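Local coordinates for periplasmic solute binding protein (Pectobacterium atrosepticum, PDB 4RY1), which probably binds a sugar or related solute in the periplasm and delivers it to an ABC-type importer, at residues 172-178 with 205-209. Numbering follows the deposited sequence.
Sequences LTLGRSY and LFGFY
Leu205 and Phe208 of helix 199-214 pack against Gly175 and its neighbours on helix 169-183 in a buried, apolar helix-helix contact within the solute-binding protein fold. The short segments run at 119° to each other, their axes 9.9 Å apart at closest approach. Gly175, which has no side chain, lets both residues reach its backbone: Leu205 CD1 lies 3.9 Å from Gly175 CA, and Phe208 CE2 approaches the same CA to 3.6 Å. With CG anti to the backbone N (chi1 174°), the Phe208 ring reaches helix 169-183 and lies along it, from Gly175 at CE2 to the Tyr178 ring at CE1 and CD1. With that ring it forms an offset stack, the planes inclined by 26° and the centroids 4.9 Å apart; Phe208 CE1 sits over one face of the tyrosine, 3.8 Å from Tyr178 CG. Trp138 meets both rings edge-to-face, making an aromatic cluster. At the far end of the ring, Phe208 CZ meets Leu174 CG at 4.2 Å, while Leu172 CD1 and Leu205 CD2 meet at 4.0 Å beside Trp377 of helix 371-385. The two helices are therefore joined by dispersion and shape fit, with close approach at the glycine and ring overlap at Tyr178.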
loop_
_atom_site.group_PDB
_atom_site.type_symbol
_atom_site.label_atom_id
_atom_site.label_comp_id
_atom_site.label_asym_id
_atom_site.label_seq_id
_atom_site.Cartn_x
_atom_site.Cartn_y
_atom_site.Cartn_z
ATOM N N LEU A 172 2.617 -7.257 -9.559
ATOM C CA LEU A 172 1.786 -8.419 -9.179
ATOM C C LEU A 172 0.351 -7.971 -8.939
ATOM O O LEU A 172 -0.605 -8.618 -9.353
ATOM C CB LEU A 172 2.320 -9.102 -7.934
ATOM C CG LEU A 172 1.487 -10.269 -7.408
ATOM C CD1 LEU A 172 1.488 -11.388 -8.419
ATOM C CD2 LEU A 172 2.056 -10.738 -6.079
ATOM N N THR A 173 0.211 -6.844 -8.255
ATOM C CA THR A 173 -1.103 -6.331 -7.890
ATOM C C THR A 173 -1.817 -5.795 -9.119
ATOM O O THR A 173 -3.018 -5.954 -9.278
ATOM C CB THR A 173 -0.983 -5.247 -6.804
ATOM O OG1 THR A 173 -0.279 -5.803 -5.691
ATOM C CG2 THR A 173 -2.335 -4.776 -6.374
ATOM N N LEU A 174 -1.067 -5.153 -10.005
ATOM C CA LEU A 174 -1.618 -4.684 -11.281
ATOM C C LEU A 174 -2.191 -5.873 -12.094
ATOM O O LEU A 174 -3.300 -5.811 -12.636
ATOM C CB LEU A 174 -0.550 -3.956 -12.093
ATOM C CG LEU A 174 -1.020 -3.212 -13.351
ATOM C CD1 LEU A 174 -1.878 -2.008 -13.017
ATOM C CD2 LEU A 174 0.167 -2.786 -14.205
ATOM N N GLY A 175 -1.411 -6.945 -12.137
ATOM C CA GLY A 175 -1.812 -8.201 -12.785
ATOM C C GLY A 175 -3.055 -8.770 -12.112
ATOM O O GLY A 175 -3.998 -9.202 -12.773
ATOM N N ARG A 176 -3.050 -8.790 -10.781
ATOM C CA ARG A 176 -4.224 -9.244 -10.016
ATOM C C ARG A 176 -5.478 -8.449 -10.385
ATOM O O ARG A 176 -6.579 -9.023 -10.512
ATOM C CB ARG A 176 -3.966 -9.120 -8.517
ATOM C CG ARG A 176 -5.141 -9.622 -7.692
ATOM C CD ARG A 176 -5.624 -8.590 -6.721
ATOM N NE ARG A 176 -6.857 -8.936 -6.025
ATOM C CZ ARG A 176 -7.939 -8.179 -6.022
ATOM N NH1 ARG A 176 -7.939 -7.000 -6.621
ATOM N NH2 ARG A 176 -9.023 -8.579 -5.368
ATOM N N SER A 177 -5.330 -7.134 -10.547
ATOM C CA SER A 177 -6.458 -6.267 -10.880
ATOM C C SER A 177 -6.980 -6.622 -12.286
ATOM O O SER A 177 -8.195 -6.780 -12.507
ATOM C CB SER A 177 -6.045 -4.782 -10.775
ATOM O OG SER A 177 -7.130 -3.893 -10.918
ATOM N N TYR A 178 -6.049 -6.784 -13.220
ATOM C CA TYR A 178 -6.376 -7.252 -14.572
ATOM C C TYR A 178 -7.176 -8.561 -14.551
ATOM O O TYR A 178 -8.219 -8.692 -15.204
ATOM C CB TYR A 178 -5.095 -7.453 -15.391
ATOM C CG TYR A 178 -5.299 -8.105 -16.748
ATOM C CD1 TYR A 178 -5.751 -7.360 -17.839
ATOM C CD2 TYR A 178 -4.999 -9.457 -16.956
ATOM C CE1 TYR A 178 -5.924 -7.944 -19.084
ATOM C CE2 TYR A 178 -5.154 -10.043 -18.205
ATOM C CZ TYR A 178 -5.621 -9.280 -19.263
ATOM O OH TYR A 178 -5.808 -9.839 -20.514
ATOM N N LEU A 205 -0.789 -14.709 -16.112
ATOM C CA LEU A 205 -0.292 -13.655 -15.212
ATOM C C LEU A 205 1.155 -13.314 -15.557
ATOM O O LEU A 205 1.510 -12.134 -15.716
ATOM C CB LEU A 205 -0.406 -14.094 -13.746
ATOM C CG LEU A 205 0.221 -13.149 -12.717
ATOM C CD1 LEU A 205 -0.547 -11.842 -12.616
ATOM C CD2 LEU A 205 0.307 -13.866 -11.379
ATOM N N PHE A 206 1.989 -14.343 -15.674
ATOM C CA PHE A 206 3.374 -14.134 -16.131
ATOM C C PHE A 206 3.435 -13.597 -17.559
ATOM O O PHE A 206 4.280 -12.756 -17.882
ATOM C CB PHE A 206 4.243 -15.368 -15.939
ATOM C CG PHE A 206 4.694 -15.557 -14.526
ATOM C CD1 PHE A 206 5.830 -14.911 -14.043
ATOM C CD2 PHE A 206 3.936 -16.310 -13.645
ATOM C CE1 PHE A 206 6.223 -15.076 -12.717
ATOM C CE2 PHE A 206 4.312 -16.461 -12.322
ATOM C CZ PHE A 206 5.463 -15.856 -11.856
ATOM N N GLY A 207 2.520 -14.046 -18.410
ATOM C CA GLY A 207 2.436 -13.496 -19.773
ATOM C C GLY A 207 2.142 -11.996 -19.801
ATOM O O GLY A 207 2.634 -11.268 -20.647
ATOM N N PHE A 208 1.314 -11.552 -18.861
ATOM C CA PHE A 208 0.942 -10.137 -18.706
ATOM C C PHE A 208 2.202 -9.304 -18.371
ATOM O O PHE A 208 2.449 -8.248 -18.979
ATOM C CB PHE A 208 -0.131 -10.045 -17.626
ATOM C CG PHE A 208 -0.526 -8.638 -17.239
ATOM C CD1 PHE A 208 -1.503 -7.950 -17.940
ATOM C CD2 PHE A 208 0.052 -8.016 -16.139
ATOM C CE1 PHE A 208 -1.886 -6.675 -17.569
ATOM C CE2 PHE A 208 -0.334 -6.741 -15.765
ATOM C CZ PHE A 208 -1.300 -6.068 -16.471
ATOM N N TYR A 209 3.004 -9.804 -17.432
ATOM C CA TYR A 209 4.313 -9.199 -17.135
ATOM C C TYR A 209 5.229 -9.128 -18.381
ATOM O O TYR A 209 5.787 -8.081 -18.719
ATOM C CB TYR A 209 5.030 -9.935 -15.996
ATOM C CG TYR A 209 6.382 -9.314 -15.753
ATOM C CD1 TYR A 209 6.503 -8.150 -15.010
ATOM C CD2 TYR A 209 7.533 -9.852 -16.309
ATOM C CE1 TYR A 209 7.730 -7.552 -14.805
ATOM C CE2 TYR A 209 8.758 -9.259 -16.121
ATOM C CZ TYR A 209 8.862 -8.114 -15.354
ATOM O OH TYR A 209 10.092 -7.519 -15.185
#